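Local coordinates for ubiquitin-conjugating enzyme E2, putative (Plasmodium falciparum, PDB 2Q0V), which probably takes part in ubiquitin conjugation as a member of the ubiquitin-conjugating enzyme (E2) family, resembling its UEV (UBE2V) branch, at residues V42-E47 and T124-L129; F62-T67 and S131-M136; Y74-F79 and V91-K96. One frame throughout, in Å; residues are numbered along the deposited sequence.

In the fold
All three contacts belong to one ubiquitin-conjugating fold, in which a four-stranded antiparallel sheet carries helix 125-135 on one side. Contacts 1 and 2 share that helix. Contact 1 sets its first turn on the edge strand 42-46, deep in the core and by apolar packing, whereas contact 2, nearer the surface, fastens its last turn to the loop after strand 56-62 through an arginine hydrogen bond to a backbone carbonyl and the packing of a methionine. Contact 3 lies within the sheet, pairing strands 73-79 and 90-93; backbone hydrogen bonds and a small polar cluster dominate there. Its apolar face meets the same helix: I78 touches I125 and L129 of contact 1, and L76 touches L132 of contact 2.

Contact 1: V42-E47 and T124-L129; sequences VSFGLE and TIETIL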
loop_
_atom_site.group_PDB
_atom_site.type_symbol
_atom_site.label_atom_id
_atom_site.label_comp_id
_atom_site.label_asym_id
_atom_site.label_seq_id
_atom_site.Cartn_x
_atom_site.Cartn_y
_atom_site.Cartn_z
ATOM N N VAL A 42 7.231 0.017 6.668
ATOM C CA VAL A 42 6.730 -0.134 5.325
ATOM C C VAL A 42 7.852 0.293 4.412
ATOM O O VAL A 42 8.713 1.072 4.780
ATOM C CB VAL A 42 5.417 0.668 5.007
ATOM C CG1 VAL A 42 4.337 0.482 6.074
ATOM C CG2 VAL A 42 5.701 2.146 4.734
ATOM N N SER A 43 7.865 -0.276 3.221
ATOM C CA SER A 43 8.698 0.253 2.173
ATOM C C SER A 43 7.881 0.261 0.881
ATOM O O SER A 43 6.845 -0.413 0.769
ATOM C CB SER A 43 9.969 -0.552 2.063
ATOM O OG SER A 43 9.658 -1.811 1.536
ATOM N N PHE A 44 8.311 1.076 -0.069
ATOM C CA PHE A 44 7.642 1.146 -1.362
ATOM C C PHE A 44 8.574 1.714 -2.420
ATOM O O PHE A 44 9.466 2.522 -2.127
ATOM C CB PHE A 44 6.310 1.926 -1.292
ATOM C CG PHE A 44 6.434 3.352 -0.815
ATOM C CD1 PHE A 44 6.515 4.399 -1.722
ATOM C CD2 PHE A 44 6.436 3.651 0.540
ATOM C CE1 PHE A 44 6.600 5.746 -1.283
ATOM C CE2 PHE A 44 6.533 4.979 0.995
ATOM C CZ PHE A 44 6.621 6.032 0.080
ATOM N N GLY A 45 8.363 1.253 -3.651
ATOM C CA GLY A 45 9.135 1.724 -4.795
ATOM C C GLY A 45 8.571 1.204 -6.096
ATOM O O GLY A 45 7.540 0.541 -6.130
ATOM N N LEU A 46 9.251 1.520 -7.184
ATOM C CA LEU A 46 8.820 1.102 -8.498
ATOM C C LEU A 46 9.076 -0.381 -8.686
ATOM O O LEU A 46 10.081 -0.905 -8.240
ATOM C CB LEU A 46 9.548 1.919 -9.563
ATOM C CG LEU A 46 9.076 3.361 -9.731
ATOM C CD1 LEU A 46 9.902 4.013 -10.807
ATOM C CD2 LEU A 46 7.621 3.431 -10.097
ATOM N N GLU A 47 8.126 -1.053 -9.313
ATOM C CA GLU A 47 8.276 -2.458 -9.683
ATOM C C GLU A 47 9.486 -2.609 -10.615
ATOM O O GLU A 47 10.309 -3.512 -10.441
ATOM C CB GLU A 47 6.999 -2.925 -10.358
ATOM C CG GLU A 47 6.845 -4.421 -10.541
ATOM C CD GLU A 47 5.428 -4.784 -11.001
ATOM O OE1 GLU A 47 4.657 -3.860 -11.388
ATOM O OE2 GLU A 47 5.072 -5.986 -10.969
ATOM N N THR A 124 -1.708 8.871 0.218
ATOM C CA THR A 124 -0.565 8.446 -0.598
ATOM C C THR A 124 -0.471 6.933 -0.602
ATOM O O THR A 124 -1.190 6.257 0.115
ATOM C CB THR A 124 0.790 9.032 -0.065
ATOM O OG1 THR A 124 0.972 8.684 1.310
ATOM C CG2 THR A 124 0.821 10.564 -0.171
ATOM N N ILE A 125 0.418 6.410 -1.431
ATOM C CA ILE A 125 0.861 5.030 -1.324
ATOM C C ILE A 125 1.217 4.698 0.140
ATOM O O ILE A 125 0.772 3.677 0.672
ATOM C CB ILE A 125 2.035 4.767 -2.302
ATOM C CG1 ILE A 125 1.506 4.797 -3.749
ATOM C CG2 ILE A 125 2.688 3.412 -2.010
ATOM C CD1 ILE A 125 2.447 5.371 -4.747
ATOM N N GLU A 126 1.972 5.577 0.794
ATOM C CA GLU A 126 2.323 5.406 2.194
ATOM C C GLU A 126 1.103 5.305 3.132
ATOM O O GLU A 126 1.038 4.375 3.948
ATOM C CB GLU A 126 3.309 6.482 2.625
ATOM C CG GLU A 126 3.637 6.533 4.101
ATOM C CD GLU A 126 4.728 7.579 4.434
ATOM O OE1 GLU A 126 5.311 8.197 3.484
ATOM O OE2 GLU A 126 5.000 7.783 5.652
ATOM N N THR A 127 0.131 6.206 2.980
ATOM C CA THR A 127 -1.144 6.124 3.744
ATOM C C THR A 127 -1.795 4.741 3.685
ATOM O O THR A 127 -2.346 4.258 4.682
ATOM C CB THR A 127 -2.214 7.158 3.252
ATOM O OG1 THR A 127 -1.588 8.418 3.014
ATOM C CG2 THR A 127 -3.279 7.369 4.286
ATOM N N ILE A 128 -1.763 4.141 2.499
ATOM C CA ILE A 128 -2.359 2.831 2.272
ATOM C C ILE A 128 -1.565 1.778 3.058
ATOM O O ILE A 128 -2.123 1.016 3.813
ATOM C CB ILE A 128 -2.369 2.483 0.763
ATOM C CG1 ILE A 128 -3.256 3.476 -0.028
ATOM C CG2 ILE A 128 -2.747 0.983 0.557
ATOM C CD1 ILE A 128 -3.072 3.378 -1.579
ATOM N N LEU A 129 -0.253 1.803 2.910
ATOM C CA LEU A 129 0.622 0.872 3.601
ATOM C C LEU A 129 0.452 0.971 5.107
ATOM O O LEU A 129 0.169 -0.034 5.733
ATOM C CB LEU A 129 2.071 1.030 3.122
ATOM C CG LEU A 129 2.203 0.734 1.616
ATOM C CD1 LEU A 129 3.604 0.993 1.072
ATOM C CD2 LEU A 129 1.633 -0.668 1.196
#
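V42 and F44, two residues apart on the edge strand, both direct their side chains at helix 125-135 and meet L129 from neighbouring positions. The contact between the two segments is carried by apolar packing, with no hydrogen bond between them. V42 CG1 rests on L129 CB at 3.8 Å. Further out on the same leucine, the methyl CD1 lies against the strand, 3.7 Å from F44 CB and 3.5 Å from the backbone S43 O. F44 already points at the helix, and its first torsion (59°), which sets CG between the backbone N and the carbonyl carbon, places the ring alongside I125 and E126. It packs one helical turn before L129: I125 CG2 comes obliquely to F44 CG at 3.9 Å, and E126 CB reaches F44 CE2 at the same distance.

The polar groups find their partners away from strand 42-46. Past CB, the extended chain of E126 carries its carboxylate to a salt bridge with R32 of helix 22-34, whose side chain also touches F44. At the start of helix 125-135, N-cap T124 gives its backbone N-H to T127 OG1 (T124 N to T127 OG1 2.8 Å), one half of a capping box, while E29 receives the N-H of I125.

The axes of segments 42-46 and 125-129 come within 9.0 Å, with 145° between their directions. This is the packing of the ubiquitin-conjugating fold, in which helix 125-135, following the meander, lies across its antiparallel sheet.

Contact 2: F62-T67 and S131-M136; sequences FGQPGT and SLRQEM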
loop_
_atom_site.group_PDB
_atom_site.type_symbol
_atom_site.label_atom_id
_atom_site.label_comp_id
_atom_site.label_asym_id
_atom_site.label_seq_id
_atom_site.Cartn_x
_atom_site.Cartn_y
_atom_site.Cartn_z
ATOM N N PHE A 62 5.837 -4.877 7.083
ATOM C CA PHE A 62 6.126 -5.689 8.266
ATOM C C PHE A 62 4.866 -5.949 9.108
ATOM O O PHE A 62 4.096 -5.031 9.411
ATOM C CB PHE A 62 7.205 -5.023 9.097
ATOM C CG PHE A 62 7.611 -5.797 10.327
ATOM C CD1 PHE A 62 7.672 -5.163 11.571
ATOM C CD2 PHE A 62 7.957 -7.154 10.251
ATOM C CE1 PHE A 62 8.064 -5.886 12.745
ATOM C CE2 PHE A 62 8.344 -7.869 11.394
ATOM C CZ PHE A 62 8.400 -7.234 12.646
ATOM N N GLY A 63 4.645 -7.214 9.449
ATOM C CA GLY A 63 3.567 -7.604 10.351
ATOM C C GLY A 63 3.612 -6.886 11.682
ATOM O O GLY A 63 4.653 -6.437 12.149
ATOM N N GLN A 64 2.460 -6.767 12.304
ATOM C CA GLN A 64 2.337 -5.986 13.521
ATOM C C GLN A 64 2.740 -6.840 14.778
ATOM O O GLN A 64 2.216 -7.954 14.977
ATOM C CB GLN A 64 0.891 -5.442 13.553
ATOM C CG GLN A 64 0.600 -4.196 14.351
ATOM C CD GLN A 64 1.418 -2.959 14.045
ATOM O OE1 GLN A 64 1.057 -2.145 13.190
ATOM N NE2 GLN A 64 2.444 -2.737 14.840
ATOM N N PRO A 65 3.716 -6.361 15.585
ATOM C CA PRO A 65 4.036 -7.114 16.823
ATOM C C PRO A 65 2.812 -7.351 17.725
ATOM O O PRO A 65 1.997 -6.421 17.974
ATOM C CB PRO A 65 5.067 -6.241 17.538
ATOM C CG PRO A 65 5.617 -5.292 16.471
ATOM C CD PRO A 65 4.574 -5.174 15.393
ATOM N N GLY A 66 2.677 -8.602 18.169
ATOM C CA GLY A 66 1.642 -9.004 19.111
ATOM C C GLY A 66 0.394 -9.530 18.438
ATOM O O GLY A 66 -0.684 -9.534 19.042
ATOM N N THR A 67 0.520 -9.981 17.194
ATOM C CA THR A 67 -0.649 -10.360 16.408
ATOM C C THR A 67 -0.276 -11.620 15.660
ATOM O O THR A 67 0.892 -12.017 15.666
ATOM C CB THR A 67 -1.050 -9.217 15.406
ATOM O OG1 THR A 67 0.034 -8.958 14.499
ATOM C CG2 THR A 67 -1.349 -7.936 16.149
ATOM N N SER A 131 -2.187 2.266 6.678
ATOM C CA SER A 131 -3.544 1.788 6.960
ATOM C C SER A 131 -3.677 0.295 7.043
ATOM O O SER A 131 -4.452 -0.203 7.854
ATOM C CB SER A 131 -4.516 2.325 5.925
ATOM O OG SER A 131 -4.767 3.662 6.244
ATOM N N LEU A 132 -2.956 -0.408 6.175
ATOM C CA LEU A 132 -2.944 -1.866 6.175
ATOM C C LEU A 132 -2.238 -2.431 7.403
ATOM O O LEU A 132 -2.716 -3.390 8.010
ATOM C CB LEU A 132 -2.343 -2.400 4.871
ATOM C CG LEU A 132 -3.247 -2.232 3.624
ATOM C CD1 LEU A 132 -2.455 -2.602 2.334
ATOM C CD2 LEU A 132 -4.509 -3.055 3.750
ATOM N N ARG A 133 -1.145 -1.798 7.816
ATOM C CA ARG A 133 -0.497 -2.234 9.027
ATOM C C ARG A 133 -1.360 -1.983 10.274
ATOM O O ARG A 133 -1.290 -2.742 11.220
ATOM C CB ARG A 133 0.860 -1.572 9.175
ATOM C CG ARG A 133 1.883 -2.527 9.612
ATOM C CD ARG A 133 3.273 -2.147 9.138
ATOM N NE ARG A 133 3.914 -1.395 10.192
ATOM C CZ ARG A 133 4.320 -1.886 11.360
ATOM N NH1 ARG A 133 4.857 -1.062 12.234
ATOM N NH2 ARG A 133 4.214 -3.165 11.653
ATOM N N GLN A 134 -2.192 -0.941 10.259
ATOM C CA GLN A 134 -3.077 -0.655 11.392
ATOM C C GLN A 134 -4.261 -1.579 11.468
ATOM O O GLN A 134 -4.696 -1.941 12.552
ATOM C CB GLN A 134 -3.508 0.802 11.382
ATOM C CG GLN A 134 -2.297 1.710 11.721
ATOM C CD GLN A 134 -2.097 1.889 13.225
ATOM O OE1 GLN A 134 -3.062 1.900 14.005
ATOM N NE2 GLN A 134 -0.869 2.057 13.627
ATOM N N GLU A 135 -4.763 -1.977 10.305
ATOM C CA GLU A 135 -5.792 -2.990 10.214
ATOM C C GLU A 135 -5.424 -4.312 10.881
ATOM O O GLU A 135 -6.318 -5.038 11.293
ATOM C CB GLU A 135 -6.132 -3.270 8.751
ATOM C CG GLU A 135 -7.059 -2.242 8.156
ATOM C CD GLU A 135 -8.330 -2.053 8.950
ATOM O OE1 GLU A 135 -9.185 -2.983 8.946
ATOM O OE2 GLU A 135 -8.475 -0.965 9.570
ATOM N N MET A 136 -4.128 -4.626 10.939
ATOM C CA MET A 136 -3.636 -5.854 11.547
ATOM C C MET A 136 -3.869 -5.848 13.047
ATOM O O MET A 136 -4.014 -6.912 13.640
ATOM C CB MET A 136 -2.146 -6.032 11.290
ATOM C CG MET A 136 -1.788 -6.447 9.902
ATOM S SD MET A 136 -0.042 -6.188 9.754
ATOM C CE MET A 136 0.168 -7.007 8.153
#
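R133 reaches from the helix to the backbone of the loop and gives an N-H to F62 O, with R133 NH2 2.9 Å from that oxygen and an N-H...O angle of 148°. The donor stands well above the carbonyl plane, so neither lone pair is met head-on. Before it arrives there, the arginine chain passes close to the same oxygen, R133 CD lying 3.0 Å from F62 O; the bend at chi3 (95°) then turns the guanidinium along the loop. The end of the Q64 side chain lies over one face of this group, offset toward its rim, and the two side chains cross at about a right angle.

M136 makes the second part of the contact. Its chain is extended beyond CG and runs in against the loop, setting SD 3.6 Å from Q64 N and 3.9 Å from G63 CA, while M136 CB packs against Q64 CB at 3.8 Å. T67 adds a methyl, CG2, 3.8 Å from M136 O.

In the ubiquitin-conjugating fold this loop joins the second and third strands of the meander, and here it is held against the last turn of helix 125-135. The loop includes a type II beta turn from Q64 to T67, with G66 at the position where a positive phi is required.

Backbone bonds of F62 with G41 and of G63 with R72 tie the start of the loop to its neighbours. On the helix side, R133 NE is weakly bonded to E40 O, and M136 is backed by I61, F69 and Y74. Beyond the helix, S138 and N141 both donate from their side chains to E135 O.

Contact 3: Y74-F79 and V91-K96; sequences YSLTIF and VKFDTK
S75 and T95 meet through a nearly straight hydrogen bond, S75 N to T95 OG1 at 2.8 Å, where strand 90-93 of this antiparallel hairpin gives way to a loop. The hairpin forms the third and fourth strands of the sheet of the ubiquitin-conjugating fold. S75 O takes two donors from one face of its plane, D94 N at 2.9 Å and T95 N at 3.2 Å, as in a classic beta bulge, with D94 in the helix-like backbone conformation. Next along the strand, T77 OG1 donates to the syn lone pair of D94 OD2, and a water links that same carboxylate oxygen to L76 O. The regular pairing follows at T77 and K92, a hydrogen-bonded pair joined by two backbone bonds.

The other face of the sheet is apolar and looks toward helix 125-135, whose L132 touches L76. With chi1 of L76 at 48°, CG sits between the backbone N and the carbonyl carbon, and the side chain runs beside F93. This brings L76 CD1 over the middle of the F93 ring in a CH-pi contact, 3.7 Å from the ring centroid and only 9° off its normal. Beyond it comes V91, with CG1 4.0 Å from L76 CD1. Y74 approaches F93 differently, its CB lying at the ring edge, while T95 CG2 packs against Y74 CD2. At the far end, K96 O lies in the plane of the tyrosine ring, 3.4 Å from Y74 CE2.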
loop_
_atom_site.group_PDB
_atom_site.type_symbol
_atom_site.label_atom_id
_atom_site.label_comp_id
_atom_site.label_asym_id
_atom_site.label_seq_id
_atom_site.Cartn_x
_atom_site.Cartn_y
_atom_site.Cartn_z
ATOM N N TYR A 74 5.103 -9.015 4.300
ATOM C CA TYR A 74 4.096 -9.143 3.252
ATOM C C TYR A 74 4.505 -8.307 2.089
ATOM O O TYR A 74 4.842 -7.139 2.264
ATOM C CB TYR A 74 2.711 -8.745 3.761
ATOM C CG TYR A 74 2.226 -9.682 4.837
ATOM C CD1 TYR A 74 2.521 -9.433 6.168
ATOM C CD2 TYR A 74 1.497 -10.823 4.518
ATOM C CE1 TYR A 74 2.114 -10.276 7.157
ATOM C CE2 TYR A 74 1.085 -11.699 5.518
ATOM C CZ TYR A 74 1.405 -11.409 6.839
ATOM O OH TYR A 74 1.014 -12.249 7.869
ATOM N N SER A 75 4.512 -8.928 0.908
ATOM C CA SER A 75 4.779 -8.254 -0.363
ATOM C C SER A 75 3.470 -7.855 -1.055
ATOM O O SER A 75 2.496 -8.626 -1.070
ATOM C CB SER A 75 5.570 -9.158 -1.316
ATOM O OG SER A 75 6.945 -9.190 -0.976
ATOM N N LEU A 76 3.452 -6.650 -1.625
ATOM C CA LEU A 76 2.285 -6.211 -2.310
ATOM C C LEU A 76 2.574 -5.287 -3.470
ATOM O O LEU A 76 3.695 -4.844 -3.647
ATOM C CB LEU A 76 1.212 -5.680 -1.351
ATOM C CG LEU A 76 1.293 -4.706 -0.188
ATOM C CD1 LEU A 76 -0.121 -4.612 0.334
ATOM C CD2 LEU A 76 2.250 -5.111 0.936
ATOM N N THR A 77 1.559 -5.090 -4.302
ATOM C CA THR A 77 1.687 -4.362 -5.545
ATOM C C THR A 77 0.613 -3.285 -5.540
ATOM O O THR A 77 -0.552 -3.575 -5.318
ATOM C CB THR A 77 1.545 -5.341 -6.771
ATOM O OG1 THR A 77 2.625 -6.278 -6.741
ATOM C CG2 THR A 77 1.585 -4.618 -8.097
ATOM N N ILE A 78 1.024 -2.039 -5.739
ATOM C CA ILE A 78 0.081 -0.910 -5.853
ATOM C C ILE A 78 0.110 -0.363 -7.291
ATOM O O ILE A 78 1.155 -0.109 -7.851
ATOM C CB ILE A 78 0.346 0.183 -4.749
ATOM C CG1 ILE A 78 0.040 -0.422 -3.375
ATOM C CG2 ILE A 78 -0.506 1.419 -4.970
ATOM C CD1 ILE A 78 0.089 0.538 -2.186
ATOM N N PHE A 79 -1.044 -0.226 -7.906
ATOM C CA PHE A 79 -1.071 0.272 -9.257
ATOM C C PHE A 79 -1.801 1.585 -9.310
ATOM O O PHE A 79 -2.990 1.623 -9.008
ATOM C CB PHE A 79 -1.771 -0.718 -10.202
ATOM C CG PHE A 79 -1.948 -0.167 -11.600
ATOM C CD1 PHE A 79 -0.879 -0.171 -12.492
ATOM C CD2 PHE A 79 -3.156 0.406 -11.993
ATOM C CE1 PHE A 79 -1.012 0.366 -13.756
ATOM C CE2 PHE A 79 -3.301 0.956 -13.273
ATOM C CZ PHE A 79 -2.228 0.935 -14.152
ATOM N N VAL A 91 -4.879 -2.126 -4.947
ATOM C CA VAL A 91 -3.959 -2.713 -3.999
ATOM C C VAL A 91 -4.175 -4.218 -3.977
ATOM O O VAL A 91 -5.302 -4.691 -3.811
ATOM C CB VAL A 91 -4.148 -2.110 -2.552
ATOM C CG1 VAL A 91 -3.068 -2.622 -1.588
ATOM C CG2 VAL A 91 -4.180 -0.586 -2.583
ATOM N N LYS A 92 -3.089 -4.969 -4.151
ATOM C CA LYS A 92 -3.131 -6.410 -3.936
ATOM C C LYS A 92 -1.892 -7.005 -3.270
ATOM O O LYS A 92 -0.740 -6.595 -3.516
ATOM C CB LYS A 92 -3.521 -7.192 -5.206
ATOM C CG LYS A 92 -2.675 -6.985 -6.422
ATOM C CD LYS A 92 -3.485 -7.338 -7.688
ATOM C CE LYS A 92 -4.593 -6.281 -7.993
ATOM N NZ LYS A 92 -5.465 -6.544 -9.226
ATOM N N PHE A 93 -2.164 -7.962 -2.396
ATOM C CA PHE A 93 -1.129 -8.718 -1.752
ATOM C C PHE A 93 -0.662 -9.797 -2.726
ATOM O O PHE A 93 -1.475 -10.478 -3.374
ATOM C CB PHE A 93 -1.663 -9.370 -0.480
ATOM C CG PHE A 93 -1.672 -8.472 0.711
ATOM C CD1 PHE A 93 -2.742 -7.629 0.948
ATOM C CD2 PHE A 93 -0.597 -8.476 1.610
ATOM C CE1 PHE A 93 -2.752 -6.801 2.050
ATOM C CE2 PHE A 93 -0.600 -7.651 2.727
ATOM C CZ PHE A 93 -1.677 -6.816 2.953
ATOM N N ASP A 94 0.655 -9.908 -2.835
ATOM C CA ASP A 94 1.305 -11.020 -3.477
ATOM C C ASP A 94 1.494 -12.122 -2.403
ATOM O O ASP A 94 1.258 -13.289 -2.675
ATOM C CB ASP A 94 2.642 -10.557 -4.078
ATOM C CG ASP A 94 2.479 -9.368 -5.061
ATOM O OD1 ASP A 94 1.593 -9.398 -5.958
ATOM O OD2 ASP A 94 3.252 -8.386 -4.954
ATOM N N THR A 95 1.878 -11.730 -1.179
ATOM C CA THR A 95 1.956 -12.632 -0.034
ATOM C C THR A 95 0.561 -12.871 0.523
ATOM O O THR A 95 -0.255 -11.926 0.650
ATOM C CB THR A 95 2.859 -12.083 1.090
ATOM O OG1 THR A 95 4.100 -11.641 0.542
ATOM C CG2 THR A 95 3.162 -13.145 2.116
ATOM N N LYS A 96 0.296 -14.143 0.838
ATOM C CA LYS A 96 -0.993 -14.583 1.325
ATOM C C LYS A 96 -1.273 -14.018 2.694
ATOM O O LYS A 96 -0.419 -14.045 3.574
ATOM C CB LYS A 96 -1.072 -16.105 1.368
ATOM C CG LYS A 96 -1.342 -16.735 0.010
ATOM C CD LYS A 96 -2.208 -17.992 0.122
ATOM C CE LYS A 96 -2.068 -18.854 -1.134
ATOM N NZ LYS A 96 -3.364 -19.520 -1.550
HETATM O O HOH W 1 5.319 -7.050 -4.992
#